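Local coordinates for protein endo-b-1,4-glucanase (PDB 1KS8) that probably cleaves internal beta-1,4-glucosidic linkages in cellulose and related beta-glucans, as a termite family 9 endoglucanase, at residues T100-F113 with Y173-F187. Numbering follows the deposited sequence.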
loop_
_atom_site.group_PDB
_atom_site.type_symbol
_atom_site.label_atom_id
_atom_site.label_comp_id
_atom_site.label_asym_id
_atom_site.label_seq_id
_atom_site.Cartn_x
_atom_site.Cartn_y
_atom_site.Cartn_z
ATOM N N THR A 100 7.876 8.503 1.706
ATOM C CA THR A 100 8.202 9.685 0.915
ATOM C C THR A 100 9.647 10.165 1.053
ATOM O O THR A 100 10.207 10.708 0.100
ATOM C CB THR A 100 7.210 10.843 1.189
ATOM O OG1 THR A 100 7.192 11.159 2.584
ATOM C CG2 THR A 100 5.802 10.438 0.751
ATOM N N ASP A 101 10.263 9.964 2.216
ATOM C CA ASP A 101 11.662 10.360 2.370
ATOM C C ASP A 101 12.476 9.551 1.367
ATOM O O ASP A 101 13.436 10.048 0.774
ATOM C CB ASP A 101 12.182 10.058 3.776
ATOM C CG ASP A 101 11.798 11.115 4.785
ATOM O OD1 ASP A 101 11.342 12.202 4.374
ATOM O OD2 ASP A 101 11.971 10.856 5.994
ATOM N N TYR A 102 12.087 8.293 1.185
ATOM C CA TYR A 102 12.772 7.413 0.250
ATOM C C TYR A 102 12.499 7.830 -1.194
ATOM O O TYR A 102 13.414 7.860 -2.015
ATOM C CB TYR A 102 12.331 5.963 0.475
ATOM C CG TYR A 102 12.842 5.002 -0.575
ATOM C CD1 TYR A 102 14.191 4.653 -0.639
ATOM C CD2 TYR A 102 11.975 4.460 -1.519
ATOM C CE1 TYR A 102 14.663 3.783 -1.620
ATOM C CE2 TYR A 102 12.436 3.593 -2.504
ATOM C CZ TYR A 102 13.777 3.259 -2.549
ATOM O OH TYR A 102 14.231 2.396 -3.517
ATOM N N PHE A 103 11.250 8.158 -1.515
ATOM C CA PHE A 103 10.936 8.573 -2.878
ATOM C C PHE A 103 11.753 9.796 -3.273
ATOM O O PHE A 103 12.155 9.934 -4.426
ATOM C CB PHE A 103 9.445 8.889 -3.034
ATOM C CG PHE A 103 8.538 7.744 -2.687
ATOM C CD1 PHE A 103 8.937 6.427 -2.895
ATOM C CD2 PHE A 103 7.272 7.988 -2.171
ATOM C CE1 PHE A 103 8.084 5.369 -2.593
ATOM C CE2 PHE A 103 6.409 6.937 -1.866
ATOM C CZ PHE A 103 6.820 5.625 -2.078
ATOM N N ILE A 104 11.988 10.692 -2.317
ATOM C CA ILE A 104 12.776 11.887 -2.593
ATOM C C ILE A 104 14.203 11.487 -2.978
ATOM O O ILE A 104 14.777 12.047 -3.913
ATOM C CB ILE A 104 12.783 12.833 -1.374
ATOM C CG1 ILE A 104 11.415 13.511 -1.253
ATOM C CG2 ILE A 104 13.884 13.878 -1.517
ATOM C CD1 ILE A 104 11.229 14.310 0.022
ATOM N N LYS A 105 14.769 10.516 -2.268
ATOM C CA LYS A 105 16.116 10.048 -2.581
ATOM C C LYS A 105 16.136 9.365 -3.945
ATOM O O LYS A 105 17.060 9.559 -4.732
ATOM C CB LYS A 105 16.607 9.043 -1.535
ATOM C CG LYS A 105 16.827 9.609 -0.147
ATOM C CD LYS A 105 17.430 8.542 0.752
ATOM C CE LYS A 105 17.619 9.047 2.171
ATOM N NZ LYS A 105 18.167 7.992 3.068
ATOM N N ALA A 106 15.113 8.558 -4.216
ATOM C CA ALA A 106 15.022 7.833 -5.477
ATOM C C ALA A 106 14.858 8.759 -6.679
ATOM O O ALA A 106 15.153 8.376 -7.812
ATOM C CB ALA A 106 13.869 6.829 -5.417
ATOM N N HIS A 107 14.378 9.972 -6.432
ATOM C CA HIS A 107 14.199 10.960 -7.492
ATOM C C HIS A 107 15.541 11.673 -7.631
ATOM O O HIS A 107 15.705 12.814 -7.194
ATOM C CB HIS A 107 13.118 11.960 -7.096
ATOM C CG HIS A 107 12.688 12.858 -8.213
ATOM N ND1 HIS A 107 12.133 14.100 -7.995
ATOM C CD2 HIS A 107 12.718 12.688 -9.555
ATOM C CE1 HIS A 107 11.840 14.657 -9.156
ATOM N NE2 HIS A 107 12.185 13.822 -10.120
ATOM N N THR A 108 16.492 10.984 -8.248
ATOM C CA THR A 108 17.850 11.489 -8.411
ATOM C C THR A 108 18.033 12.662 -9.374
ATOM O O THR A 108 18.990 13.425 -9.248
ATOM C CB THR A 108 18.784 10.331 -8.805
ATOM O OG1 THR A 108 18.173 9.561 -9.845
ATOM C CG2 THR A 108 19.028 9.424 -7.605
ATOM N N SER A 109 17.130 12.798 -10.336
ATOM C CA SER A 109 17.176 13.903 -11.286
ATOM C C SER A 109 15.722 14.184 -11.635
ATOM O O SER A 109 14.866 13.331 -11.423
ATOM C CB SER A 109 17.963 13.523 -12.540
ATOM O OG SER A 109 18.259 14.681 -13.305
ATOM N N GLN A 110 15.429 15.367 -12.163
ATOM C CA GLN A 110 14.047 15.700 -12.482
ATOM C C GLN A 110 13.319 14.623 -13.287
ATOM O O GLN A 110 12.166 14.302 -12.990
ATOM C CB GLN A 110 13.980 17.052 -13.199
ATOM C CG GLN A 110 14.236 18.241 -12.268
ATOM C CD GLN A 110 15.695 18.381 -11.852
ATOM O OE1 GLN A 110 16.004 19.011 -10.836
ATOM N NE2 GLN A 110 16.596 17.813 -12.643
ATOM N N ASN A 111 13.989 14.060 -14.288
ATOM C CA ASN A 111 13.389 13.018 -15.112
ATOM C C ASN A 111 14.066 11.662 -14.939
ATOM O O ASN A 111 14.211 10.904 -15.896
ATOM C CB ASN A 111 13.418 13.429 -16.586
ATOM C CG ASN A 111 12.556 14.642 -16.864
ATOM O OD1 ASN A 111 11.367 14.654 -16.550
ATOM N ND2 ASN A 111 13.153 15.671 -17.455
ATOM N N GLU A 112 14.487 11.367 -13.713
ATOM C CA GLU A 112 15.130 10.094 -13.406
ATOM C C GLU A 112 14.581 9.631 -12.069
ATOM O O GLU A 112 14.485 10.413 -11.125
ATOM C CB GLU A 112 16.649 10.248 -13.313
ATOM C CG GLU A 112 17.383 8.918 -13.170
ATOM C CD GLU A 112 18.890 9.067 -13.211
ATOM O OE1 GLU A 112 19.492 9.389 -12.164
ATOM O OE2 GLU A 112 19.471 8.875 -14.299
ATOM N N PHE A 113 14.217 8.358 -11.989
ATOM C CA PHE A 113 13.659 7.835 -10.754
ATOM C C PHE A 113 14.008 6.372 -10.531
ATOM O O PHE A 113 13.776 5.528 -11.401
ATOM C CB PHE A 113 12.136 7.996 -10.776
ATOM C CG PHE A 113 11.473 7.617 -9.489
ATOM C CD1 PHE A 113 11.592 8.432 -8.372
ATOM C CD2 PHE A 113 10.757 6.429 -9.383
ATOM C CE1 PHE A 113 11.009 8.072 -7.163
ATOM C CE2 PHE A 113 10.169 6.057 -8.175
ATOM C CZ PHE A 113 10.297 6.881 -7.063
ATOM N N TYR A 173 8.583 20.660 4.600
ATOM C CA TYR A 173 8.603 19.326 4.015
ATOM C C TYR A 173 7.489 19.222 2.980
ATOM O O TYR A 173 7.672 18.642 1.911
ATOM C CB TYR A 173 8.414 18.267 5.104
ATOM C CG TYR A 173 8.595 16.848 4.613
ATOM C CD1 TYR A 173 9.777 16.452 3.984
ATOM C CD2 TYR A 173 7.587 15.900 4.779
ATOM C CE1 TYR A 173 9.950 15.145 3.533
ATOM C CE2 TYR A 173 7.750 14.590 4.332
ATOM C CZ TYR A 173 8.931 14.223 3.710
ATOM O OH TYR A 173 9.097 12.931 3.269
ATOM N N SER A 174 6.337 19.801 3.299
ATOM C CA SER A 174 5.201 19.784 2.389
ATOM C C SER A 174 5.583 20.401 1.046
ATOM O O SER A 174 5.268 19.854 -0.010
ATOM C CB SER A 174 4.028 20.552 3.003
ATOM O OG SER A 174 2.942 20.632 2.101
ATOM N N ASN A 175 6.265 21.544 1.089
ATOM C CA ASN A 175 6.691 22.223 -0.131
ATOM C C ASN A 175 7.647 21.352 -0.937
ATOM O O ASN A 175 7.556 21.278 -2.162
ATOM C CB ASN A 175 7.378 23.549 0.209
ATOM C CG ASN A 175 6.412 24.597 0.730
ATOM O OD1 ASN A 175 6.826 25.666 1.179
ATOM N ND2 ASN A 175 5.120 24.299 0.666
ATOM N N ASN A 176 8.572 20.701 -0.239
ATOM C CA ASN A 176 9.550 19.834 -0.882
ATOM C C ASN A 176 8.847 18.662 -1.560
ATOM O O ASN A 176 9.151 18.319 -2.700
ATOM C CB ASN A 176 10.557 19.333 0.159
ATOM C CG ASN A 176 11.628 18.448 -0.442
ATOM O OD1 ASN A 176 12.114 18.703 -1.544
ATOM N ND2 ASN A 176 12.016 17.412 0.291
ATOM N N LEU A 177 7.900 18.056 -0.855
ATOM C CA LEU A 177 7.138 16.936 -1.396
ATOM C C LEU A 177 6.437 17.344 -2.689
ATOM O O LEU A 177 6.474 16.625 -3.687
ATOM C CB LEU A 177 6.087 16.479 -0.383
ATOM C CG LEU A 177 6.572 15.758 0.876
ATOM C CD1 LEU A 177 5.433 15.667 1.879
ATOM C CD2 LEU A 177 7.082 14.370 0.513
ATOM N N LEU A 178 5.793 18.507 -2.662
ATOM C CA LEU A 178 5.063 18.999 -3.823
ATOM C C LEU A 178 5.966 19.276 -5.020
ATOM O O LEU A 178 5.585 19.010 -6.159
ATOM C CB LEU A 178 4.281 20.263 -3.453
ATOM C CG LEU A 178 3.258 20.744 -4.485
ATOM C CD1 LEU A 178 2.236 19.648 -4.757
ATOM C CD2 LEU A 178 2.568 21.994 -3.963
ATOM N N THR A 179 7.160 19.810 -4.772
ATOM C CA THR A 179 8.090 20.093 -5.861
ATOM C C THR A 179 8.411 18.796 -6.598
ATOM O O THR A 179 8.353 18.731 -7.825
ATOM C CB THR A 179 9.399 20.719 -5.335
ATOM O OG1 THR A 179 9.122 22.021 -4.804
ATOM C CG2 THR A 179 10.426 20.844 -6.454
ATOM N N HIS A 180 8.741 17.760 -5.836
ATOM C CA HIS A 180 9.062 16.463 -6.414
ATOM C C HIS A 180 7.854 15.857 -7.115
ATOM O O HIS A 180 7.989 15.245 -8.174
ATOM C CB HIS A 180 9.566 15.518 -5.323
ATOM C CG HIS A 180 10.968 15.799 -4.886
ATOM N ND1 HIS A 180 12.066 15.385 -5.610
ATOM C CD2 HIS A 180 11.454 16.486 -3.825
ATOM C CE1 HIS A 180 13.168 15.805 -5.013
ATOM N NE2 HIS A 180 12.824 16.476 -3.929
ATOM N N ALA A 181 6.674 16.036 -6.530
ATOM C CA ALA A 181 5.447 15.504 -7.117
ATOM C C ALA A 181 5.190 16.108 -8.495
ATOM O O ALA A 181 4.864 15.394 -9.439
ATOM C CB ALA A 181 4.263 15.779 -6.196
ATOM N N ARG A 182 5.338 17.425 -8.610
ATOM C CA ARG A 182 5.113 18.099 -9.887
ATOM C C ARG A 182 6.077 17.620 -10.966
ATOM O O ARG A 182 5.681 17.390 -12.109
ATOM C CB ARG A 182 5.259 19.613 -9.727
ATOM C CG ARG A 182 4.239 20.255 -8.805
ATOM C CD ARG A 182 4.328 21.772 -8.886
ATOM N NE ARG A 182 3.359 22.431 -8.015
ATOM C CZ ARG A 182 3.113 23.738 -8.027
ATOM N NH1 ARG A 182 3.764 24.528 -8.868
ATOM N NH2 ARG A 182 2.215 24.253 -7.198
ATOM N N GLN A 183 7.346 17.482 -10.600
ATOM C CA GLN A 183 8.367 17.043 -11.540
ATOM C C GLN A 183 8.145 15.604 -11.985
ATOM O O GLN A 183 8.298 15.290 -13.164
ATOM C CB GLN A 183 9.753 17.195 -10.912
ATOM C CG GLN A 183 10.039 18.616 -10.447
ATOM C CD GLN A 183 11.375 18.746 -9.753
ATOM O OE1 GLN A 183 11.808 17.838 -9.043
ATOM N NE2 GLN A 183 12.029 19.888 -9.938
ATOM N N LEU A 184 7.781 14.729 -11.052
ATOM C CA LEU A 184 7.543 13.336 -11.410
ATOM C C LEU A 184 6.318 13.183 -12.300
ATOM O O LEU A 184 6.293 12.313 -13.172
ATOM C CB LEU A 184 7.413 12.473 -10.149
ATOM C CG LEU A 184 8.774 12.124 -9.537
ATOM C CD1 LEU A 184 8.588 11.544 -8.146
ATOM C CD2 LEU A 184 9.504 11.143 -10.447
ATOM N N PHE A 185 5.306 14.024 -12.100
ATOM C CA PHE A 185 4.126 13.944 -12.951
ATOM C C PHE A 185 4.503 14.352 -14.369
ATOM O O PHE A 185 4.091 13.716 -15.334
ATOM C CB PHE A 185 3.004 14.859 -12.467
ATOM C CG PHE A 185 1.819 14.873 -13.390
ATOM C CD1 PHE A 185 0.995 13.755 -13.500
ATOM C CD2 PHE A 185 1.570 15.970 -14.207
ATOM C CE1 PHE A 185 -0.057 13.728 -14.415
ATOM C CE2 PHE A 185 0.521 15.954 -15.124
ATOM C CZ PHE A 185 -0.292 14.830 -15.230
ATOM N N ASP A 186 5.282 15.424 -14.492
ATOM C CA ASP A 186 5.709 15.890 -15.804
ATOM C C ASP A 186 6.503 14.793 -16.498
ATOM O O ASP A 186 6.324 14.541 -17.687
ATOM C CB ASP A 186 6.557 17.155 -15.665
ATOM C CG ASP A 186 5.714 18.399 -15.460
ATOM O OD1 ASP A 186 6.277 19.435 -15.054
ATOM O OD2 ASP A 186 4.491 18.344 -15.716
ATOM N N PHE A 187 7.380 14.136 -15.745
ATOM C CA PHE A 187 8.183 13.047 -16.285
ATOM C C PHE A 187 7.254 11.931 -16.777
ATOM O O PHE A 187 7.382 11.451 -17.904
ATOM C CB PHE A 187 9.140 12.534 -15.195
ATOM C CG PHE A 187 9.885 11.273 -15.558
ATOM C CD1 PHE A 187 10.385 11.071 -16.841
ATOM C CD2 PHE A 187 10.112 10.297 -14.591
ATOM C CE1 PHE A 187 11.100 9.915 -17.155
ATOM C CE2 PHE A 187 10.826 9.140 -14.896
ATOM C CZ PHE A 187 11.320 8.949 -16.180
HETATM O O HOH W 1 14.450 20.562 -8.333
HETATM O O HOH W 2 10.194 16.544 -14.719
#
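His107 and His180 meet rim to rim where two helices of the (alpha/alpha)6 barrel converge: 89-106, whose C-terminal end runs into a turn, and 171-190; the axes of 100-106 and 173-187 cross at 50°. The imidazoles share one nearly straight hydrogen bond, ND1 of His107 to ND1 of His180 at 2.7 Å, either ring being the possible donor, with their planes 70° apart. His107 is gripped at its other nitrogen too: NE2 donates in the ring plane to the carbonyl oxygen of Gln110, 2.9 Å away, approaching that oxygen from above the carbonyl plane. Leu184 lies over the centre of one His107 face, its CG 3.9 Å from the ring centroid, and reaches on with CD2 to Phe113. With an alanine in place of His107, His180 ND1 would probably lose its mate, a gap would open beside Leu184, and Gln110 O would lose the N-H that ties the turn. Ile104 enters as a knob among Tyr173, Asn176, Leu177 and His180; with CG1 anti to the carbonyl carbon (chi1 -73°), that branch lies over the His180 face. Beyond it, Tyr173 OH hydrogen-bonds Thr100 OG1 at 2.7 Å and lies 2.6 Å from Asp101 OD1, a weak bond at most, while OD2 is salt-bridged to Lys97. Packing is looser toward solvent, where Gln110 sets its CG over one face of the Gln183 amide, 3.6 Å from NE2, and water enters: one molecule accepts from Gln183 NE2 and bonds weakly to Gln110 OE1. Within the 109-112 turn, the carbonyl oxygen of Asn111 stands 3.4 Å above the Phe187 ring plane, offset toward its rim.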